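Local coordinates for 3-dehydroquinate dehydratase (Aquifex aeolicus, PDB 2EGZ), which catalyses the cis-dehydration of 3-dehydroquinate to 3-dehydroshikimate through a Schiff-base intermediate, the third step of the chorismate pathway, at residues B[57-61]-B[76-81]; B[131-135]-B[162-167]; B[181-185]-B[215-219]. One frame throughout, in Å; residues are numbered along the deposited sequence.

Contact 1 (B[57-61]-B[76-81])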
loop_
_atom_site.group_PDB
_atom_site.type_symbol
_atom_site.label_atom_id
_atom_site.label_comp_id
_atom_site.label_asym_id
_atom_site.label_seq_id
_atom_site.Cartn_x
_atom_site.Cartn_y
_atom_site.Cartn_z
ATOM N N ILE B 57 3.268 16.728 15.902
ATOM C CA ILE B 57 2.655 15.669 15.116
ATOM C C ILE B 57 3.757 14.618 15.115
ATOM O O ILE B 57 4.884 14.888 14.691
ATOM C CB ILE B 57 2.369 16.063 13.647
ATOM C CG1 ILE B 57 1.217 17.067 13.570
ATOM C CG2 ILE B 57 1.981 14.815 12.855
ATOM C CD1 ILE B 57 0.983 17.609 12.168
ATOM N N LEU B 58 3.441 13.435 15.625
ATOM C CA LEU B 58 4.402 12.341 15.667
ATOM C C LEU B 58 4.210 11.513 14.403
ATOM O O LEU B 58 3.194 10.832 14.255
ATOM C CB LEU B 58 4.157 11.469 16.903
ATOM C CG LEU B 58 4.979 10.180 17.024
ATOM C CD1 LEU B 58 6.459 10.518 17.162
ATOM C CD2 LEU B 58 4.501 9.383 18.231
ATOM N N THR B 59 5.177 11.592 13.493
ATOM C CA THR B 59 5.123 10.850 12.241
ATOM C C THR B 59 6.338 9.948 12.095
ATOM O O THR B 59 7.466 10.365 12.342
ATOM C CB THR B 59 5.090 11.788 11.016
ATOM O OG1 THR B 59 3.889 12.568 11.039
ATOM C CG2 THR B 59 5.127 10.979 9.721
ATOM N N ILE B 60 6.093 8.709 11.698
ATOM C CA ILE B 60 7.163 7.740 11.484
ATOM C C ILE B 60 6.748 7.078 10.181
ATOM O O ILE B 60 6.368 5.910 10.154
ATOM C CB ILE B 60 7.203 6.694 12.606
ATOM C CG1 ILE B 60 7.145 7.391 13.968
ATOM C CG2 ILE B 60 8.492 5.879 12.502
ATOM C CD1 ILE B 60 7.021 6.440 15.142
ATOM N N ARG B 61 6.815 7.853 9.103
ATOM C CA ARG B 61 6.392 7.404 7.782
ATOM C C ARG B 61 6.904 6.048 7.321
ATOM O O ARG B 61 8.103 5.777 7.347
ATOM C CB ARG B 61 6.760 8.455 6.731
ATOM C CG ARG B 61 6.030 8.267 5.411
ATOM C CD ARG B 61 4.562 8.646 5.537
ATOM N NE ARG B 61 4.407 10.063 5.853
ATOM C CZ ARG B 61 4.690 11.055 5.011
ATOM N NH1 ARG B 61 5.141 10.799 3.787
ATOM N NH2 ARG B 61 4.537 12.313 5.399
ATOM N N LEU B 76 7.715 3.205 19.433
ATOM C CA LEU B 76 7.704 4.659 19.524
ATOM C C LEU B 76 6.266 5.156 19.645
ATOM O O LEU B 76 5.974 6.025 20.467
ATOM C CB LEU B 76 8.375 5.270 18.294
ATOM C CG LEU B 76 9.897 5.099 18.252
ATOM C CD1 LEU B 76 10.434 5.414 16.865
ATOM C CD2 LEU B 76 10.521 6.008 19.295
ATOM N N PHE B 77 5.372 4.596 18.835
ATOM C CA PHE B 77 3.965 4.984 18.870
ATOM C C PHE B 77 3.346 4.672 20.231
ATOM O O PHE B 77 2.663 5.510 20.823
ATOM C CB PHE B 77 3.167 4.253 17.783
ATOM C CG PHE B 77 3.376 4.798 16.398
ATOM C CD1 PHE B 77 3.292 6.165 16.152
ATOM C CD2 PHE B 77 3.611 3.939 15.328
ATOM C CE1 PHE B 77 3.440 6.669 14.869
ATOM C CE2 PHE B 77 3.759 4.436 14.035
ATOM C CZ PHE B 77 3.671 5.808 13.809
ATOM N N GLU B 78 3.586 3.459 20.720
ATOM C CA GLU B 78 3.049 3.029 22.005
ATOM C C GLU B 78 3.450 3.977 23.124
ATOM O O GLU B 78 2.621 4.385 23.932
ATOM C CB GLU B 78 3.552 1.624 22.353
ATOM C CG GLU B 78 3.264 0.571 21.305
ATOM C CD GLU B 78 3.692 -0.818 21.748
ATOM O OE1 GLU B 78 4.869 -0.987 22.143
ATOM O OE2 GLU B 78 2.849 -1.740 21.698
ATOM N N GLU B 79 4.729 4.330 23.153
ATOM C CA GLU B 79 5.264 5.201 24.189
ATOM C C GLU B 79 5.098 6.704 23.984
ATOM O O GLU B 79 4.906 7.443 24.948
ATOM C CB GLU B 79 6.751 4.903 24.386
ATOM C CG GLU B 79 7.046 3.461 24.760
ATOM C CD GLU B 79 6.285 3.023 25.991
ATOM O OE1 GLU B 79 6.387 3.712 27.029
ATOM O OE2 GLU B 79 5.588 1.990 25.921
ATOM N N LEU B 80 5.164 7.162 22.739
ATOM C CA LEU B 80 5.076 8.591 22.474
ATOM C C LEU B 80 3.736 9.165 22.014
ATOM O O LEU B 80 3.500 10.363 22.161
ATOM C CB LEU B 80 6.170 8.985 21.479
ATOM C CG LEU B 80 7.587 8.605 21.924
ATOM C CD1 LEU B 80 8.586 8.991 20.847
ATOM C CD2 LEU B 80 7.923 9.307 23.234
ATOM N N SER B 81 2.859 8.338 21.456
ATOM C CA SER B 81 1.564 8.851 21.013
ATOM C C SER B 81 0.784 9.512 22.151
ATOM O O SER B 81 0.066 10.492 21.938
ATOM C CB SER B 81 0.735 7.735 20.382
ATOM O OG SER B 81 1.301 7.356 19.138
#
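Ile-60 lays its CD1 methyl over one face of the Phe-77 ring, 3.7 Å from the ring centroid and 15° off the normal, a CH-pi contact by both measures. This is helix-on-strand packing in a beta-alpha-beta unit of the (beta/alpha)8 barrel: strand 55-59, helix 73-80, strand 86-90. The axes of strand 57-59 and helix 76-80 run 161° apart in direction, nearly antiparallel, and approach to 10.1 Å, a gap filled by apolar side chains. Leu-58 and Ile-60 have their CA-to-CB bonds toward the helix, whereas those of Thr-59 and Arg-61 point away from it. On that other side Thr-59 OG1 is hydrogen-bonded to Glu-28, and Arg-61, a 3-dehydroquinate-binding residue, bonds a tartrate, probably from the crystallisation liquor. All six touching residues are buried. Ile-60 CD1 also lies 3.6 Å from Leu-76 CB; two residues earlier, Leu-58 CD2 reaches Phe-77 CD1 at 4.0 Å and Leu-80 CB at 3.7 Å.

Contact 2 (B[131-135]-B[162-167])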
loop_
_atom_site.group_PDB
_atom_site.type_symbol
_atom_site.label_atom_id
_atom_site.label_comp_id
_atom_site.label_asym_id
_atom_site.label_seq_id
_atom_site.Cartn_x
_atom_site.Cartn_y
_atom_site.Cartn_z
ATOM N N LEU B 131 -11.187 9.129 2.805
ATOM C CA LEU B 131 -11.823 10.005 3.778
ATOM C C LEU B 131 -12.761 9.231 4.694
ATOM O O LEU B 131 -12.723 9.389 5.915
ATOM C CB LEU B 131 -12.600 11.106 3.058
ATOM C CG LEU B 131 -11.727 12.053 2.234
ATOM C CD1 LEU B 131 -12.615 13.007 1.448
ATOM C CD2 LEU B 131 -10.791 12.823 3.164
ATOM N N ARG B 132 -13.600 8.387 4.109
ATOM C CA ARG B 132 -14.535 7.617 4.916
ATOM C C ARG B 132 -13.851 6.644 5.861
ATOM O O ARG B 132 -14.286 6.484 7.000
ATOM C CB ARG B 132 -15.534 6.886 4.016
ATOM C CG ARG B 132 -16.559 7.847 3.447
ATOM C CD ARG B 132 -17.600 7.192 2.571
ATOM N NE ARG B 132 -18.539 8.210 2.109
ATOM C CZ ARG B 132 -18.900 8.384 0.842
ATOM N NH1 ARG B 132 -18.406 7.597 -0.103
ATOM N NH2 ARG B 132 -19.740 9.365 0.521
ATOM N N GLU B 133 -12.783 5.998 5.401
ATOM C CA GLU B 133 -12.062 5.057 6.254
ATOM C C GLU B 133 -11.400 5.809 7.402
ATOM O O GLU B 133 -11.380 5.336 8.538
ATOM C CB GLU B 133 -11.012 4.297 5.445
ATOM C CG GLU B 133 -11.609 3.253 4.529
ATOM C CD GLU B 133 -12.227 2.103 5.301
ATOM O OE1 GLU B 133 -11.466 1.258 5.817
ATOM O OE2 GLU B 133 -13.471 2.053 5.405
ATOM N N GLY B 134 -10.865 6.987 7.101
ATOM C CA GLY B 134 -10.235 7.780 8.139
ATOM C C GLY B 134 -11.209 8.076 9.270
ATOM O O GLY B 134 -10.860 7.974 10.446
ATOM N N TYR B 135 -12.438 8.445 8.918
ATOM C CA TYR B 135 -13.447 8.753 9.924
ATOM C C TYR B 135 -13.908 7.488 10.633
ATOM O O TYR B 135 -14.207 7.510 11.826
ATOM C CB TYR B 135 -14.650 9.453 9.283
ATOM C CG TYR B 135 -14.339 10.838 8.760
ATOM C CD1 TYR B 135 -13.740 11.791 9.581
ATOM C CD2 TYR B 135 -14.638 11.193 7.443
ATOM C CE1 TYR B 135 -13.442 13.067 9.105
ATOM C CE2 TYR B 135 -14.344 12.469 6.956
ATOM C CZ TYR B 135 -13.746 13.395 7.793
ATOM O OH TYR B 135 -13.440 14.648 7.320
ATOM N N GLN B 162 -17.843 15.867 -0.310
ATOM C CA GLN B 162 -18.850 14.809 -0.319
ATOM C C GLN B 162 -18.753 13.897 0.908
ATOM O O GLN B 162 -19.619 13.046 1.146
ATOM C CB GLN B 162 -18.728 14.020 -1.621
ATOM C CG GLN B 162 -18.731 14.955 -2.828
ATOM C CD GLN B 162 -18.706 14.237 -4.157
ATOM O OE1 GLN B 162 -18.172 13.136 -4.273
ATOM N NE2 GLN B 162 -19.267 14.875 -5.179
ATOM N N VAL B 163 -17.689 14.078 1.681
ATOM C CA VAL B 163 -17.495 13.315 2.908
ATOM C C VAL B 163 -17.241 14.372 3.979
ATOM O O VAL B 163 -16.118 14.851 4.151
ATOM C CB VAL B 163 -16.285 12.359 2.823
ATOM C CG1 VAL B 163 -16.248 11.461 4.063
ATOM C CG2 VAL B 163 -16.371 11.520 1.559
ATOM N N GLU B 164 -18.304 14.735 4.689
ATOM C CA GLU B 164 -18.245 15.763 5.721
ATOM C C GLU B 164 -17.309 15.484 6.892
ATOM O O GLU B 164 -17.161 14.344 7.336
ATOM C CB GLU B 164 -19.656 16.024 6.249
ATOM C CG GLU B 164 -19.713 16.930 7.465
ATOM C CD GLU B 164 -21.131 17.162 7.941
ATOM O OE1 GLU B 164 -21.860 16.166 8.143
ATOM O OE2 GLU B 164 -21.514 18.340 8.115
ATOM N N GLY B 165 -16.682 16.546 7.395
ATOM C CA GLY B 165 -15.784 16.412 8.523
ATOM C C GLY B 165 -14.488 17.168 8.333
ATOM O O GLY B 165 -14.133 17.532 7.211
ATOM N N GLU B 166 -13.781 17.434 9.426
ATOM C CA GLU B 166 -12.516 18.127 9.291
ATOM C C GLU B 166 -11.551 17.112 8.708
ATOM O O GLU B 166 -11.630 15.913 8.997
ATOM C CB GLU B 166 -12.020 18.667 10.636
ATOM C CG GLU B 166 -11.777 17.645 11.718
ATOM C CD GLU B 166 -11.392 18.311 13.026
ATOM O OE1 GLU B 166 -12.161 19.180 13.492
ATOM O OE2 GLU B 166 -10.328 17.977 13.588
ATOM N N LYS B 167 -10.652 17.594 7.865
ATOM C CA LYS B 167 -9.701 16.727 7.195
ATOM C C LYS B 167 -8.480 17.556 6.856
ATOM O O LYS B 167 -8.399 18.725 7.230
ATOM C CB LYS B 167 -10.337 16.192 5.909
ATOM C CG LYS B 167 -10.985 17.294 5.051
ATOM C CD LYS B 167 -11.754 16.720 3.859
ATOM C CE LYS B 167 -13.008 15.952 4.263
ATOM N NZ LYS B 167 -14.170 16.841 4.596
#
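Residues 131-135 form part of helix 124-136, with Tyr-135 N bonded to Leu-131 O at 3.2 Å, while residues 162-167 follow an irregular path between helix 150-160 and strand 168-172. The two backbones are closest at Leu-131 and Val-163, whose CA atoms are 6.6 Å apart, and stand at 8.1 Å between the CA atoms of Tyr-135 and Gly-165. In this part of the TIM barrel, helix 124-136 thus packs on the loop leading into strand 168-172, the neighbour of strand 140-146, which follows this helix. Val-163 fills the space before the helix: its CG1 lies 3.8 Å from Leu-131 CB, 3.7 Å from Arg-132 CG and 3.6 Å from Tyr-135 CE2. Its CG2 sits over one face of the Arg-132 guanidinium. Beyond Val-163, the Tyr-135 ring reaches across Gly-165. An ideal CB there would fall 2.5 Å from Tyr-135 CZ, and phi/psi of 135/161 would also jam it against the preceding carbonyl, so two independent tests favour glycine. The phenol ends in a hydrogen bond, Tyr-135 OH to Glu-166 O, of 2.8 Å. Lys-167 turns back along its own segment, its NZ donating to Val-163 O at 2.8 Å and Gly-165 O at 2.7 Å, with a weak further bond to Ser-160 O; its CE lies 4.0 Å from Leu-131 CD2. With three loop carbonyls, of Val-163, Gly-165 and Glu-166, accepting from Lys-167 or Tyr-135, side-chain donors do in this irregular loop what backbone amides do in regular structure.

Contact 3 (B[181-185]-B[215-219])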
loop_
_atom_site.group_PDB
_atom_site.type_symbol
_atom_site.label_atom_id
_atom_site.label_comp_id
_atom_site.label_asym_id
_atom_site.label_seq_id
_atom_site.Cartn_x
_atom_site.Cartn_y
_atom_site.Cartn_z
ATOM N N LEU B 181 -3.205 26.908 0.457
ATOM C CA LEU B 181 -3.840 28.091 1.023
ATOM C C LEU B 181 -5.361 27.967 0.994
ATOM O O LEU B 181 -6.038 28.258 1.985
ATOM C CB LEU B 181 -3.419 29.339 0.241
ATOM C CG LEU B 181 -4.146 30.635 0.614
ATOM C CD1 LEU B 181 -3.889 30.960 2.080
ATOM C CD2 LEU B 181 -3.663 31.771 -0.269
ATOM N N ALA B 182 -5.894 27.518 -0.140
ATOM C CA ALA B 182 -7.338 27.397 -0.328
ATOM C C ALA B 182 -8.000 26.197 0.349
ATOM O O ALA B 182 -9.224 26.159 0.499
ATOM C CB ALA B 182 -7.656 27.380 -1.823
ATOM N N GLY B 183 -7.197 25.217 0.746
ATOM C CA GLY B 183 -7.741 24.035 1.387
ATOM C C GLY B 183 -8.632 24.337 2.577
ATOM O O GLY B 183 -9.610 23.627 2.819
ATOM N N TYR B 184 -8.296 25.388 3.321
ATOM C CA TYR B 184 -9.062 25.791 4.502
ATOM C C TYR B 184 -10.561 25.935 4.235
ATOM O O TYR B 184 -11.397 25.501 5.036
ATOM C CB TYR B 184 -8.522 27.120 5.035
ATOM C CG TYR B 184 -9.170 27.578 6.322
ATOM C CD1 TYR B 184 -9.130 26.782 7.464
ATOM C CD2 TYR B 184 -9.812 28.816 6.401
ATOM C CE1 TYR B 184 -9.713 27.206 8.657
ATOM C CE2 TYR B 184 -10.399 29.249 7.590
ATOM C CZ TYR B 184 -10.344 28.437 8.713
ATOM O OH TYR B 184 -10.928 28.851 9.891
ATOM N N VAL B 185 -10.889 26.555 3.107
ATOM C CA VAL B 185 -12.278 26.782 2.720
ATOM C C VAL B 185 -13.016 25.468 2.465
ATOM O O VAL B 185 -14.248 25.406 2.525
ATOM C CB VAL B 185 -12.319 27.704 1.474
ATOM C CG1 VAL B 185 -13.603 27.525 0.698
ATOM C CG2 VAL B 185 -12.170 29.145 1.929
ATOM N N LYS B 215 -3.920 37.567 5.658
ATOM C CA LYS B 215 -4.534 38.324 4.570
ATOM C C LYS B 215 -5.866 37.762 4.082
ATOM O O LYS B 215 -6.799 38.517 3.809
ATOM C CB LYS B 215 -3.565 38.411 3.381
ATOM C CG LYS B 215 -4.099 39.223 2.207
ATOM C CD LYS B 215 -3.194 39.131 0.977
ATOM C CE LYS B 215 -1.843 39.809 1.194
ATOM N NZ LYS B 215 -1.008 39.779 -0.051
ATOM N N PHE B 216 -5.960 36.440 3.980
ATOM C CA PHE B 216 -7.174 35.807 3.474
ATOM C C PHE B 216 -8.223 35.355 4.481
ATOM O O PHE B 216 -9.418 35.343 4.171
ATOM C CB PHE B 216 -6.785 34.622 2.589
ATOM C CG PHE B 216 -6.242 35.028 1.253
ATOM C CD1 PHE B 216 -7.103 35.355 0.214
ATOM C CD2 PHE B 216 -4.870 35.137 1.048
ATOM C CE1 PHE B 216 -6.609 35.791 -1.016
ATOM C CE2 PHE B 216 -4.365 35.574 -0.178
ATOM C CZ PHE B 216 -5.236 35.901 -1.211
ATOM N N TYR B 217 -7.795 34.988 5.685
ATOM C CA TYR B 217 -8.739 34.501 6.682
ATOM C C TYR B 217 -8.669 35.230 8.017
ATOM O O TYR B 217 -9.402 34.883 8.939
ATOM C CB TYR B 217 -8.503 33.005 6.933
ATOM C CG TYR B 217 -8.430 32.161 5.678
ATOM C CD1 TYR B 217 -9.474 32.160 4.753
ATOM C CD2 TYR B 217 -7.325 31.342 5.428
ATOM C CE1 TYR B 217 -9.423 31.360 3.606
ATOM C CE2 TYR B 217 -7.263 30.542 4.288
ATOM C CZ TYR B 217 -8.316 30.555 3.384
ATOM O OH TYR B 217 -8.265 29.755 2.260
ATOM N N ARG B 218 -7.806 36.239 8.122
ATOM C CA ARG B 218 -7.644 36.961 9.381
ATOM C C ARG B 218 -7.356 35.921 10.454
ATOM O O ARG B 218 -7.765 36.056 11.608
ATOM C CB ARG B 218 -8.903 37.773 9.724
ATOM C CG ARG B 218 -8.885 39.162 9.114
ATOM C CD ARG B 218 -10.092 40.010 9.508
ATOM N NE ARG B 218 -11.338 39.491 8.952
ATOM C CZ ARG B 218 -12.399 40.241 8.680
ATOM N NH1 ARG B 218 -12.368 41.548 8.913
ATOM N NH2 ARG B 218 -13.493 39.685 8.175
ATOM N N LEU B 219 -6.646 34.882 10.017
ATOM C CA LEU B 219 -6.220 33.732 10.813
ATOM C C LEU B 219 -7.250 32.653 11.108
ATOM O O LEU B 219 -8.448 32.847 10.813
ATOM C CB LEU B 219 -5.576 34.188 12.118
ATOM C CG LEU B 219 -4.059 34.220 11.967
ATOM C CD1 LEU B 219 -3.717 35.180 10.849
ATOM C CD2 LEU B 219 -3.389 34.628 13.266
ATOM O OXT LEU B 219 -6.824 31.605 11.638
#
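One hydrogen bond links the segments: Tyr-217 OH donates to Leu-181 O over 2.7 Å, the acceptor lying at the ring edge, near its plane. The phenol also passes 3.6 Å from Ala-182 CA, so its tip sits against the backbone of 181-182. Val-185 N bonds to Ala-182 O at 3.1 Å, in keeping with the 3-10 geometry of 183-185. The aromatic interaction is an edge-to-face pair, with the edge of Tyr-184 directed at the face of Tyr-217. The centroids are 4.7 Å apart and the planes inclined at 56°, a tilted rather than perpendicular arrangement; the closest atoms, Tyr-184 CD2 and Tyr-217 CD2, are separated by 3.7 Å. Both tyrosines also touch Met-1. In the (beta/alpha)8 barrel this is a surface contact between neighbouring outer elements: the short helix 179-182, which follows strand 168-172, and the end of helix 206-217, close to the C-terminus of the chain. Apolar contacts make up the rest. Leu-181 brings CD2 to 3.8 Å from Phe-216 CD2 and CD1 to 4.1 Å from Tyr-217 CE2, and it additionally touches Leu-212 one turn earlier on the longer helix. Val-185 CG2 approaches Tyr-217 CE1 at 3.9 Å.

The three contacts follow one another along the chain and are spread round the barrel without touching. Contact 1 and contact 3 lie on opposite sides of the chain's centre, their centres about 29 Å apart; contact 2 is about 22 Å from contact 1 and 20 Å from contact 3, centre to centre. Contacts 2 and 3 come nearest, about 7 Å between closest atoms. Each has a different relation to the active site. Contact 1 contains the substrate-binding Arg-61, and its Phe-77 is about 11 Å from His-116, side chain to side chain. By the same measure, Lys-167 of contact 2 is about 7 Å from Schiff-base-forming Lys-142. Leu-181 of contact 3 directly follows substrate-binding Arg-180.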